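Local coordinates for TetR family Transcriptional regulator (Streptococcus agalactiae 2603V/R, PDB 3KKC), which probably binds DNA as a TetR-family transcriptional regulator, with an N-terminal helix-turn-helix domain and a helical C-terminal region, at residues E65-H70 with N94-A99; V58-L63 with D106-L111; H70-G75 with R114-H119. All blocks are in the same frame, centred on the assembly; numbering follows the deposited sequence.

Interaction 1 (E65-H70 with N94-A99); sequences EDLFHH and NQDSIA. With NI (nickel (II) ion), chain E.
Asp96 meets Leu67 with one face of its carboxylate: methyl CD1 of Leu67 lies above the carboxylate plane, displaced toward one oxygen, and comes within 3.7 Å of Asp96 OD2. The second flat group is the imidazole of His70, whose edge faces a nickel ion. NE2 of His70 stands 2.2 Å from the metal, which lies in line with the ring and evenly between CD2 and CE1. The torsion that sends CG of His70 opposite its own backbone N (chi1 -175°) swings the ring out to this position. His86 and His90, on helix 80-93, bring their own NE2 atoms to the same ion, and their rings are turned well out of the plane of His70. In the TetR fold a long helix joins the DNA-binding headpiece to the C-terminal core, and here helix 57-71 occupies that place. The apolar part of the contact is the branch point of Leu67 against the tip of Ile98, with Leu67 CG 3.9 Å from Ile98 CD1; the two side chains run past each other in opposite senses. Before Ile98 the chain has just left helix 80-93 through a Schellman motif, with Asn94 at positive phi, Gln95 N bonded to His90 O and Asn94 N to Phe91 O. Asn94 then reaches forward to the new helix: its OD1 accepts a weak bond from Ala99 N (2.7 Å, 123° at the hydrogen), while ND2 is bonded to Thr100 OG1. Ser97 OG is bonded to Ile22 O, which ties the turn to helix 4-24.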
loop_
_atom_site.group_PDB
_atom_site.type_symbol
_atom_site.label_atom_id
_atom_site.label_comp_id
_atom_site.label_asym_id
_atom_site.label_seq_id
_atom_site.Cartn_x
_atom_site.Cartn_y
_atom_site.Cartn_z
ATOM N N GLU A 65 -12.356 -7.148 -16.114
ATOM C CA GLU A 65 -13.053 -8.398 -16.344
ATOM C C GLU A 65 -12.248 -9.259 -17.333
ATOM O O GLU A 65 -11.903 -10.400 -17.018
ATOM C CB GLU A 65 -14.474 -8.127 -16.837
ATOM C CG GLU A 65 -15.214 -9.360 -17.269
ATOM C CD GLU A 65 -16.706 -9.233 -17.105
ATOM O OE1 GLU A 65 -17.236 -8.089 -17.072
ATOM O OE2 GLU A 65 -17.351 -10.298 -17.003
ATOM N N ASP A 66 -11.944 -8.671 -18.500
ATOM C CA ASP A 66 -11.080 -9.239 -19.552
ATOM C C ASP A 66 -9.673 -9.581 -19.071
ATOM O O ASP A 66 -9.207 -10.686 -19.272
ATOM C CB ASP A 66 -10.908 -8.250 -20.718
ATOM C CG ASP A 66 -12.130 -8.153 -21.604
ATOM O OD1 ASP A 66 -12.988 -9.059 -21.566
ATOM O OD2 ASP A 66 -12.223 -7.162 -22.353
ATOM N N LEU A 67 -8.987 -8.607 -18.483
ATOM C CA LEU A 67 -7.623 -8.800 -18.017
ATOM C C LEU A 67 -7.501 -9.984 -17.040
ATOM O O LEU A 67 -6.561 -10.785 -17.124
ATOM C CB LEU A 67 -7.114 -7.516 -17.370
ATOM C CG LEU A 67 -6.138 -6.717 -18.221
ATOM C CD1 LEU A 67 -6.176 -7.178 -19.676
ATOM C CD2 LEU A 67 -6.419 -5.241 -18.107
ATOM N N PHE A 68 -8.468 -10.102 -16.131
ATOM C CA PHE A 68 -8.452 -11.171 -15.142
ATOM C C PHE A 68 -8.944 -12.514 -15.703
ATOM O O PHE A 68 -8.555 -13.585 -15.221
ATOM C CB PHE A 68 -9.195 -10.740 -13.880
ATOM C CG PHE A 68 -8.537 -9.571 -13.188
ATOM C CD1 PHE A 68 -7.153 -9.402 -13.273
ATOM C CD2 PHE A 68 -9.289 -8.640 -12.458
ATOM C CE1 PHE A 68 -6.526 -8.330 -12.647
ATOM C CE2 PHE A 68 -8.678 -7.557 -11.839
ATOM C CZ PHE A 68 -7.303 -7.387 -11.920
ATOM N N HIS A 69 -9.786 -12.475 -16.727
ATOM C CA HIS A 69 -10.168 -13.723 -17.336
ATOM C C HIS A 69 -8.936 -14.296 -18.013
ATOM O O HIS A 69 -8.671 -15.483 -17.884
ATOM C CB HIS A 69 -11.303 -13.547 -18.328
ATOM C CG HIS A 69 -11.807 -14.828 -18.906
ATOM N ND1 HIS A 69 -12.988 -15.413 -18.496
ATOM C CD2 HIS A 69 -11.313 -15.621 -19.890
ATOM C CE1 HIS A 69 -13.194 -16.517 -19.196
ATOM N NE2 HIS A 69 -12.193 -16.666 -20.049
ATOM N N HIS A 70 -8.157 -13.466 -18.703
ATOM C CA HIS A 70 -6.962 -13.997 -19.355
ATOM C C HIS A 70 -5.840 -14.444 -18.408
ATOM O O HIS A 70 -5.077 -15.351 -18.740
ATOM C CB HIS A 70 -6.366 -13.057 -20.400
ATOM C CG HIS A 70 -5.207 -13.669 -21.134
ATOM N ND1 HIS A 70 -5.363 -14.723 -22.017
ATOM C CD2 HIS A 70 -3.875 -13.419 -21.081
ATOM C CE1 HIS A 70 -4.179 -15.078 -22.487
ATOM N NE2 HIS A 70 -3.259 -14.301 -21.943
ATOM N N ASN A 94 3.554 -4.881 -19.544
ATOM C CA ASN A 94 2.442 -3.988 -19.295
ATOM C C ASN A 94 1.344 -4.289 -20.318
ATOM O O ASN A 94 0.758 -3.383 -20.934
ATOM C CB ASN A 94 2.902 -2.535 -19.382
ATOM C CG ASN A 94 1.968 -1.573 -18.638
ATOM O OD1 ASN A 94 1.108 -1.990 -17.849
ATOM N ND2 ASN A 94 2.142 -0.277 -18.891
ATOM N N GLN A 95 1.105 -5.585 -20.518
ATOM C CA GLN A 95 0.017 -6.044 -21.373
ATOM C C GLN A 95 -1.300 -5.372 -20.993
ATOM O O GLN A 95 -1.919 -5.712 -19.964
ATOM C CB GLN A 95 -0.137 -7.554 -21.285
ATOM C CG GLN A 95 1.175 -8.297 -21.437
ATOM C CD GLN A 95 1.210 -9.168 -22.681
ATOM O OE1 GLN A 95 0.406 -8.977 -23.595
ATOM N NE2 GLN A 95 2.140 -10.129 -22.719
ATOM N N ASP A 96 -1.709 -4.450 -21.875
ATOM C CA ASP A 96 -2.892 -3.597 -21.751
ATOM C C ASP A 96 -2.860 -2.721 -20.502
ATOM O O ASP A 96 -3.878 -2.563 -19.848
ATOM C CB ASP A 96 -4.209 -4.393 -21.796
ATOM C CG ASP A 96 -4.170 -5.574 -22.772
ATOM O OD1 ASP A 96 -4.630 -5.455 -23.940
ATOM O OD2 ASP A 96 -3.706 -6.646 -22.343
ATOM N N SER A 97 -1.697 -2.162 -20.180
ATOM C CA SER A 97 -1.562 -1.207 -19.088
ATOM C C SER A 97 -1.846 -1.840 -17.713
ATOM O O SER A 97 -2.198 -1.134 -16.736
ATOM C CB SER A 97 -2.496 -0.019 -19.319
ATOM O OG SER A 97 -2.395 0.451 -20.654
ATOM N N ILE A 98 -1.693 -3.164 -17.635
ATOM C CA ILE A 98 -1.997 -3.867 -16.399
ATOM C C ILE A 98 -1.029 -3.462 -15.280
ATOM O O ILE A 98 -1.430 -3.334 -14.133
ATOM C CB ILE A 98 -2.045 -5.392 -16.579
ATOM C CG1 ILE A 98 -2.768 -6.027 -15.403
ATOM C CG2 ILE A 98 -0.637 -5.990 -16.751
ATOM C CD1 ILE A 98 -3.239 -7.406 -15.692
ATOM N N ALA A 99 0.231 -3.236 -15.642
ATOM C CA ALA A 99 1.249 -2.745 -14.723
ATOM C C ALA A 99 0.895 -1.351 -14.241
ATOM O O ALA A 99 0.955 -1.043 -13.055
ATOM C CB ALA A 99 2.589 -2.698 -15.414
HETATM NI NI NI E . -1.069 -14.326 -21.960
#

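Interaction 2 (V58-L63 with D106-L111); sequences VLLKEL and DPYFLL
Leu60 leads the contact, extending methyl CD2 to the ring of Tyr108. CD2 of Leu60 comes to 3.6 Å from Tyr108 CD2, and Leu60 CG lies 4.0 Å from that same ring carbon, so both the branch point and a methyl of Leu60 meet the CD2–CE2 bond of the ring obliquely. The two side chains slide by one another in opposite directions. The same methyl of Leu60 also approaches the carboxylate of Asp106, 3.9 Å from OD2, and Tyr30 lies against both Leu60 and Asp106. That carboxylate has a fixed task: as N-cap of helix 107-129, Asp106 OD2 receives Phe109 N through its anti lone pair at 2.9 Å (155°), which holds the oxygen over the first turn while its flank meets hydrocarbon. Next along the chain, Lys61 meets the far end of the tyrosine. The phenol OH of Tyr108 rests 3.7 Å from Lys61 CA and also touches CB, while the rest of the lysine bends away toward its exposed amine. With CG opposite the backbone N (chi1 173°), the ring of Tyr108 points across to helix 57-71, and its length brings the hydroxyl to the backbone there. Further on, Leu63 turns to Tyr18, Phe21 and Ile22 of helix 4-24. Such packing of one helix between the N-terminal DNA-binding bundle and the C-terminal core is characteristic of the linking helix in TetR-family regulators.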
loop_
_atom_site.group_PDB
_atom_site.type_symbol
_atom_site.label_atom_id
_atom_site.label_comp_id
_atom_site.label_asym_id
_atom_site.label_seq_id
_atom_site.Cartn_x
_atom_site.Cartn_y
_atom_site.Cartn_z
ATOM N N VAL A 58 -17.745 1.499 -16.614
ATOM C CA VAL A 58 -17.878 0.166 -17.189
ATOM C C VAL A 58 -16.742 -0.241 -18.142
ATOM O O VAL A 58 -16.666 -1.396 -18.533
ATOM C CB VAL A 58 -19.265 -0.082 -17.819
ATOM C CG1 VAL A 58 -20.355 0.232 -16.792
ATOM C CG2 VAL A 58 -19.436 0.738 -19.076
ATOM N N LEU A 59 -15.856 0.692 -18.495
ATOM C CA LEU A 59 -14.656 0.335 -19.257
ATOM C C LEU A 59 -13.654 -0.297 -18.324
ATOM O O LEU A 59 -13.017 -1.293 -18.660
ATOM C CB LEU A 59 -13.984 1.547 -19.902
ATOM C CG LEU A 59 -14.658 2.215 -21.088
ATOM C CD1 LEU A 59 -15.644 3.218 -20.553
ATOM C CD2 LEU A 59 -13.615 2.895 -21.955
ATOM N N LEU A 60 -13.492 0.307 -17.157
ATOM C CA LEU A 60 -12.589 -0.234 -16.165
ATOM C C LEU A 60 -13.047 -1.640 -15.808
ATOM O O LEU A 60 -12.246 -2.588 -15.771
ATOM C CB LEU A 60 -12.584 0.636 -14.924
ATOM C CG LEU A 60 -11.427 0.197 -14.065
ATOM C CD1 LEU A 60 -10.184 0.296 -14.900
ATOM C CD2 LEU A 60 -11.329 1.071 -12.851
ATOM N N LYS A 61 -14.348 -1.762 -15.564
ATOM C CA LYS A 61 -14.964 -3.027 -15.185
ATOM C C LYS A 61 -14.733 -4.083 -16.285
ATOM O O LYS A 61 -14.035 -5.073 -16.061
ATOM C CB LYS A 61 -16.447 -2.796 -14.890
ATOM C CG LYS A 61 -17.328 -4.031 -14.780
ATOM C CD LYS A 61 -18.698 -3.716 -15.423
ATOM C CE LYS A 61 -19.765 -4.760 -15.128
ATOM N NZ LYS A 61 -19.749 -5.143 -13.686
ATOM N N GLU A 62 -15.306 -3.860 -17.467
ATOM C CA GLU A 62 -15.009 -4.679 -18.645
ATOM C C GLU A 62 -13.516 -5.007 -18.795
ATOM O O GLU A 62 -13.143 -6.179 -18.812
ATOM C CB GLU A 62 -15.499 -3.993 -19.915
ATOM C CG GLU A 62 -17.000 -3.985 -20.075
ATOM C CD GLU A 62 -17.411 -3.877 -21.524
ATOM O OE1 GLU A 62 -16.508 -3.917 -22.397
ATOM O OE2 GLU A 62 -18.630 -3.760 -21.787
ATOM N N LEU A 63 -12.672 -3.978 -18.903
ATOM C CA LEU A 63 -11.227 -4.179 -18.994
ATOM C C LEU A 63 -10.737 -5.207 -17.959
ATOM O O LEU A 63 -10.433 -6.332 -18.326
ATOM C CB LEU A 63 -10.456 -2.857 -18.904
ATOM C CG LEU A 63 -8.925 -2.969 -18.907
ATOM C CD1 LEU A 63 -8.478 -3.740 -20.112
ATOM C CD2 LEU A 63 -8.237 -1.604 -18.886
ATOM N N ASP A 106 -5.001 2.659 -8.257
ATOM C CA ASP A 106 -6.449 2.750 -8.379
ATOM C C ASP A 106 -7.085 1.742 -7.441
ATOM O O ASP A 106 -6.926 0.538 -7.624
ATOM C CB ASP A 106 -6.931 2.489 -9.791
ATOM C CG ASP A 106 -8.446 2.537 -9.892
ATOM O OD1 ASP A 106 -9.001 3.637 -10.096
ATOM O OD2 ASP A 106 -9.089 1.478 -9.746
ATOM N N PRO A 107 -7.804 2.235 -6.422
ATOM C CA PRO A 107 -8.354 1.373 -5.364
ATOM C C PRO A 107 -9.187 0.196 -5.922
ATOM O O PRO A 107 -9.109 -0.925 -5.379
ATOM C CB PRO A 107 -9.226 2.341 -4.542
ATOM C CG PRO A 107 -9.513 3.480 -5.485
ATOM C CD PRO A 107 -8.251 3.630 -6.280
ATOM N N TYR A 108 -9.958 0.457 -6.983
ATOM C CA TYR A 108 -10.807 -0.561 -7.608
ATOM C C TYR A 108 -10.007 -1.676 -8.303
ATOM O O TYR A 108 -10.350 -2.858 -8.192
ATOM C CB TYR A 108 -11.775 0.069 -8.619
ATOM C CG TYR A 108 -12.565 -0.953 -9.418
ATOM C CD1 TYR A 108 -13.843 -1.319 -9.028
ATOM C CD2 TYR A 108 -12.015 -1.565 -10.552
ATOM C CE1 TYR A 108 -14.553 -2.255 -9.729
ATOM C CE2 TYR A 108 -12.723 -2.501 -11.274
ATOM C CZ TYR A 108 -13.994 -2.855 -10.863
ATOM O OH TYR A 108 -14.737 -3.786 -11.584
ATOM N N PHE A 109 -8.961 -1.312 -9.041
ATOM C CA PHE A 109 -8.146 -2.338 -9.655
ATOM C C PHE A 109 -7.418 -3.156 -8.592
ATOM O O PHE A 109 -7.321 -4.375 -8.710
ATOM C CB PHE A 109 -7.139 -1.784 -10.656
ATOM C CG PHE A 109 -6.217 -2.829 -11.170
ATOM C CD1 PHE A 109 -6.528 -3.540 -12.328
ATOM C CD2 PHE A 109 -5.075 -3.170 -10.458
ATOM C CE1 PHE A 109 -5.702 -4.542 -12.790
ATOM C CE2 PHE A 109 -4.237 -4.179 -10.919
ATOM C CZ PHE A 109 -4.556 -4.863 -12.101
ATOM N N LEU A 110 -6.914 -2.494 -7.555
ATOM C CA LEU A 110 -6.174 -3.201 -6.507
ATOM C C LEU A 110 -7.087 -4.153 -5.729
ATOM O O LEU A 110 -6.628 -5.102 -5.098
ATOM C CB LEU A 110 -5.504 -2.216 -5.543
ATOM C CG LEU A 110 -4.227 -2.701 -4.853
ATOM C CD1 LEU A 110 -3.043 -2.472 -5.773
ATOM C CD2 LEU A 110 -4.007 -1.986 -3.531
ATOM N N LEU A 111 -8.383 -3.887 -5.779
ATOM C CA LEU A 111 -9.341 -4.659 -5.014
ATOM C C LEU A 111 -9.672 -5.930 -5.762
ATOM O O LEU A 111 -9.490 -7.028 -5.254
ATOM C CB LEU A 111 -10.612 -3.838 -4.749
ATOM C CG LEU A 111 -11.119 -3.848 -3.301
ATOM C CD1 LEU A 111 -12.372 -2.969 -3.114
ATOM C CD2 LEU A 111 -11.382 -5.269 -2.810
#

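Interaction 3 (H70-G75 with R114-H119); sequences HLFKQG and RSELEH. With NI (nickel (II) ion), chain E; IMD (imidazole), chain F.
Phe72 lies with one face of its ring under the methylene root of Glu116, whose CB sits over the face, 3.2 Å from Phe72 CE2, a short approach in a model of this resolution. The opposite face takes CB of Leu71, its own neighbour, 3.8 Å above the plane and shifted toward the rim, so the ring is sandwiched between helix 107-129 and the last turn of helix 57-71. Beyond the ring, CE1 of Phe72 meets a methyl of Leu117, CD2, at 4.2 Å in an oblique approach. The carboxylate of Glu116 stays on the same side of the ring as CB, beyond the rim on the CD2 side, its plane tilted 35° from that of the ring; CG set beside the backbone N (chi1 -63°), followed by a bend at chi2, brings it round. Lys73 crosses this carboxylate at about a right angle. Its CE is 3.2 Å from Glu116 OE1, whereas its amine, NZ, stays 4.0 Å from OE2, beyond salt-bridge range. Arg112 makes a long, weak ion pair with the same OE2. On helix 107-129 itself, Arg114 NH1 makes a salt bridge to Glu118 OE2 (3.4 Å), which meets the guanidinium edge in its plane, and Glu118 has a second cation in Lys141 of helix 137-157. On the other flank, a bound imidazole, probably from the crystallisation liquor, gives a weak bond to Gln74 OE1 (3.0 Å from its N1) and lies against the CE1 edge of His70. The chemistry across the segments is therefore mostly hydrocarbon against an aromatic face, and the positive charges of Lys73 and Arg112 near Glu116 would probably favour its ionised form.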
loop_
_atom_site.group_PDB
_atom_site.type_symbol
_atom_site.label_atom_id
_atom_site.label_comp_id
_atom_site.label_asym_id
_atom_site.label_seq_id
_atom_site.Cartn_x
_atom_site.Cartn_y
_atom_site.Cartn_z
ATOM N N HIS A 70 -8.157 -13.466 -18.703
ATOM C CA HIS A 70 -6.962 -13.997 -19.355
ATOM C C HIS A 70 -5.840 -14.444 -18.408
ATOM O O HIS A 70 -5.077 -15.351 -18.740
ATOM C CB HIS A 70 -6.366 -13.057 -20.400
ATOM C CG HIS A 70 -5.207 -13.669 -21.134
ATOM N ND1 HIS A 70 -5.363 -14.723 -22.017
ATOM C CD2 HIS A 70 -3.875 -13.419 -21.081
ATOM C CE1 HIS A 70 -4.179 -15.078 -22.487
ATOM N NE2 HIS A 70 -3.259 -14.301 -21.943
ATOM N N LEU A 71 -5.709 -13.794 -17.257
ATOM C CA LEU A 71 -4.644 -14.151 -16.325
ATOM C C LEU A 71 -4.941 -15.444 -15.572
ATOM O O LEU A 71 -4.104 -16.330 -15.515
ATOM C CB LEU A 71 -4.392 -13.019 -15.334
ATOM C CG LEU A 71 -3.611 -11.836 -15.890
ATOM C CD1 LEU A 71 -3.101 -10.959 -14.776
ATOM C CD2 LEU A 71 -2.464 -12.371 -16.688
ATOM N N PHE A 72 -6.141 -15.568 -15.023
ATOM C CA PHE A 72 -6.427 -16.614 -14.042
ATOM C C PHE A 72 -7.435 -17.613 -14.554
ATOM O O PHE A 72 -7.177 -18.808 -14.551
ATOM C CB PHE A 72 -7.001 -16.030 -12.741
ATOM C CG PHE A 72 -6.253 -14.837 -12.199
ATOM C CD1 PHE A 72 -5.066 -14.996 -11.500
ATOM C CD2 PHE A 72 -6.764 -13.559 -12.348
ATOM C CE1 PHE A 72 -4.393 -13.894 -10.977
ATOM C CE2 PHE A 72 -6.098 -12.461 -11.830
ATOM C CZ PHE A 72 -4.916 -12.631 -11.142
ATOM N N LYS A 73 -8.602 -17.114 -14.951
ATOM C CA LYS A 73 -9.742 -17.962 -15.278
ATOM C C LYS A 73 -9.436 -18.854 -16.478
ATOM O O LYS A 73 -10.332 -19.375 -17.147
ATOM C CB LYS A 73 -10.997 -17.109 -15.474
ATOM C CG LYS A 73 -11.298 -16.227 -14.253
ATOM C CD LYS A 73 -11.978 -14.920 -14.653
ATOM C CE LYS A 73 -11.688 -13.798 -13.656
ATOM N NZ LYS A 73 -12.091 -12.448 -14.180
ATOM N N GLN A 74 -8.140 -19.015 -16.727
ATOM C CA GLN A 74 -7.602 -20.015 -17.637
ATOM C C GLN A 74 -7.721 -21.442 -17.093
ATOM O O GLN A 74 -7.432 -21.709 -15.916
ATOM C CB GLN A 74 -6.125 -19.713 -17.885
ATOM C CG GLN A 74 -5.890 -18.439 -18.646
ATOM C CD GLN A 74 -6.470 -18.508 -20.038
ATOM O OE1 GLN A 74 -5.766 -18.279 -21.015
ATOM N NE2 GLN A 74 -7.755 -18.847 -20.136
ATOM N N GLY A 75 -8.144 -22.358 -17.953
ATOM C CA GLY A 75 -8.009 -23.772 -17.663
ATOM C C GLY A 75 -6.773 -24.297 -18.374
ATOM O O GLY A 75 -6.667 -25.483 -18.673
ATOM N N ARG A 114 -6.605 -8.230 -5.980
ATOM C CA ARG A 114 -6.309 -8.981 -4.775
ATOM C C ARG A 114 -7.312 -10.117 -4.635
ATOM O O ARG A 114 -6.981 -11.186 -4.140
ATOM C CB ARG A 114 -6.309 -8.090 -3.537
ATOM C CG ARG A 114 -5.678 -8.751 -2.314
ATOM C CD ARG A 114 -5.108 -7.709 -1.339
ATOM N NE ARG A 114 -4.444 -8.323 -0.185
ATOM C CZ ARG A 114 -4.969 -9.302 0.557
ATOM N NH1 ARG A 114 -6.170 -9.798 0.266
ATOM N NH2 ARG A 114 -4.304 -9.783 1.602
ATOM N N SER A 115 -8.534 -9.904 -5.098
ATOM C CA SER A 115 -9.560 -10.923 -4.946
ATOM C C SER A 115 -9.357 -12.116 -5.873
ATOM O O SER A 115 -9.745 -13.234 -5.548
ATOM C CB SER A 115 -10.950 -10.325 -5.142
ATOM O OG SER A 115 -11.918 -11.347 -5.299
ATOM N N GLU A 116 -8.756 -11.888 -7.033
ATOM C CA GLU A 116 -8.465 -12.998 -7.939
ATOM C C GLU A 116 -7.329 -13.853 -7.377
ATOM O O GLU A 116 -7.428 -15.082 -7.336
ATOM C CB GLU A 116 -8.153 -12.495 -9.353
ATOM C CG GLU A 116 -9.329 -11.778 -10.015
ATOM C CD GLU A 116 -10.478 -12.716 -10.379
ATOM O OE1 GLU A 116 -10.200 -13.847 -10.858
ATOM O OE2 GLU A 116 -11.656 -12.314 -10.201
ATOM N N LEU A 117 -6.262 -13.189 -6.934
ATOM C CA LEU A 117 -5.199 -13.829 -6.168
ATOM C C LEU A 117 -5.739 -14.715 -5.050
ATOM O O LEU A 117 -5.270 -15.821 -4.867
ATOM C CB LEU A 117 -4.245 -12.782 -5.605
ATOM C CG LEU A 117 -3.425 -12.003 -6.642
ATOM C CD1 LEU A 117 -2.683 -10.829 -5.990
ATOM C CD2 LEU A 117 -2.449 -12.931 -7.350
ATOM N N GLU A 118 -6.749 -14.255 -4.331
ATOM C CA GLU A 118 -7.335 -15.061 -3.265
ATOM C C GLU A 118 -7.981 -16.341 -3.762
ATOM O O GLU A 118 -8.065 -17.321 -3.030
ATOM C CB GLU A 118 -8.404 -14.283 -2.491
ATOM C CG GLU A 118 -7.895 -13.348 -1.441
ATOM C CD GLU A 118 -9.005 -12.890 -0.497
ATOM O OE1 GLU A 118 -9.920 -13.703 -0.214
ATOM O OE2 GLU A 118 -8.959 -11.722 -0.034
ATOM N N HIS A 119 -8.481 -16.331 -4.985
ATOM C CA HIS A 119 -9.276 -17.452 -5.474
ATOM C C HIS A 119 -8.432 -18.427 -6.290
ATOM O O HIS A 119 -8.669 -19.643 -6.286
ATOM C CB HIS A 119 -10.433 -16.920 -6.315
ATOM C CG HIS A 119 -11.356 -17.980 -6.828
ATOM N ND1 HIS A 119 -12.319 -18.575 -6.039
ATOM C CD2 HIS A 119 -11.487 -18.529 -8.061
ATOM C CE1 HIS A 119 -12.997 -19.452 -6.758
ATOM N NE2 HIS A 119 -12.510 -19.445 -7.988
HETATM NI NI NI E . -1.069 -14.326 -21.960
HETATM N N1 IMD F . -3.130 -18.382 -22.380
HETATM C C2 IMD F . -1.933 -17.996 -21.889
HETATM N N3 IMD F . -1.305 -17.242 -22.821
HETATM C C4 IMD F . -2.102 -17.151 -23.907
HETATM C C5 IMD F . -3.257 -17.872 -23.628
#

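How the interactions relate
Helix 57-71 and the residues just after it supply one side of all three interactions: its first turns meet the start of helix 107-129 in interaction 2, and the chain just past its end meets the same helix further along in interaction 3, with centres about 15 Å apart. Interaction 1 sits between them, against the turn into helix 98-103. Interactions 1 and 2 are about 10 Å apart and touch through aromatic packing, Phe68 CZ being 3.4 Å from Phe109 CE1. Interactions 1 and 3, about 11 Å apart, share His70, and so both border the nickel site. They also meet where Ile98 CD1 packs 3.7 Å from Leu71 CD1, and where Phe68 touches Lys73 and Glu116.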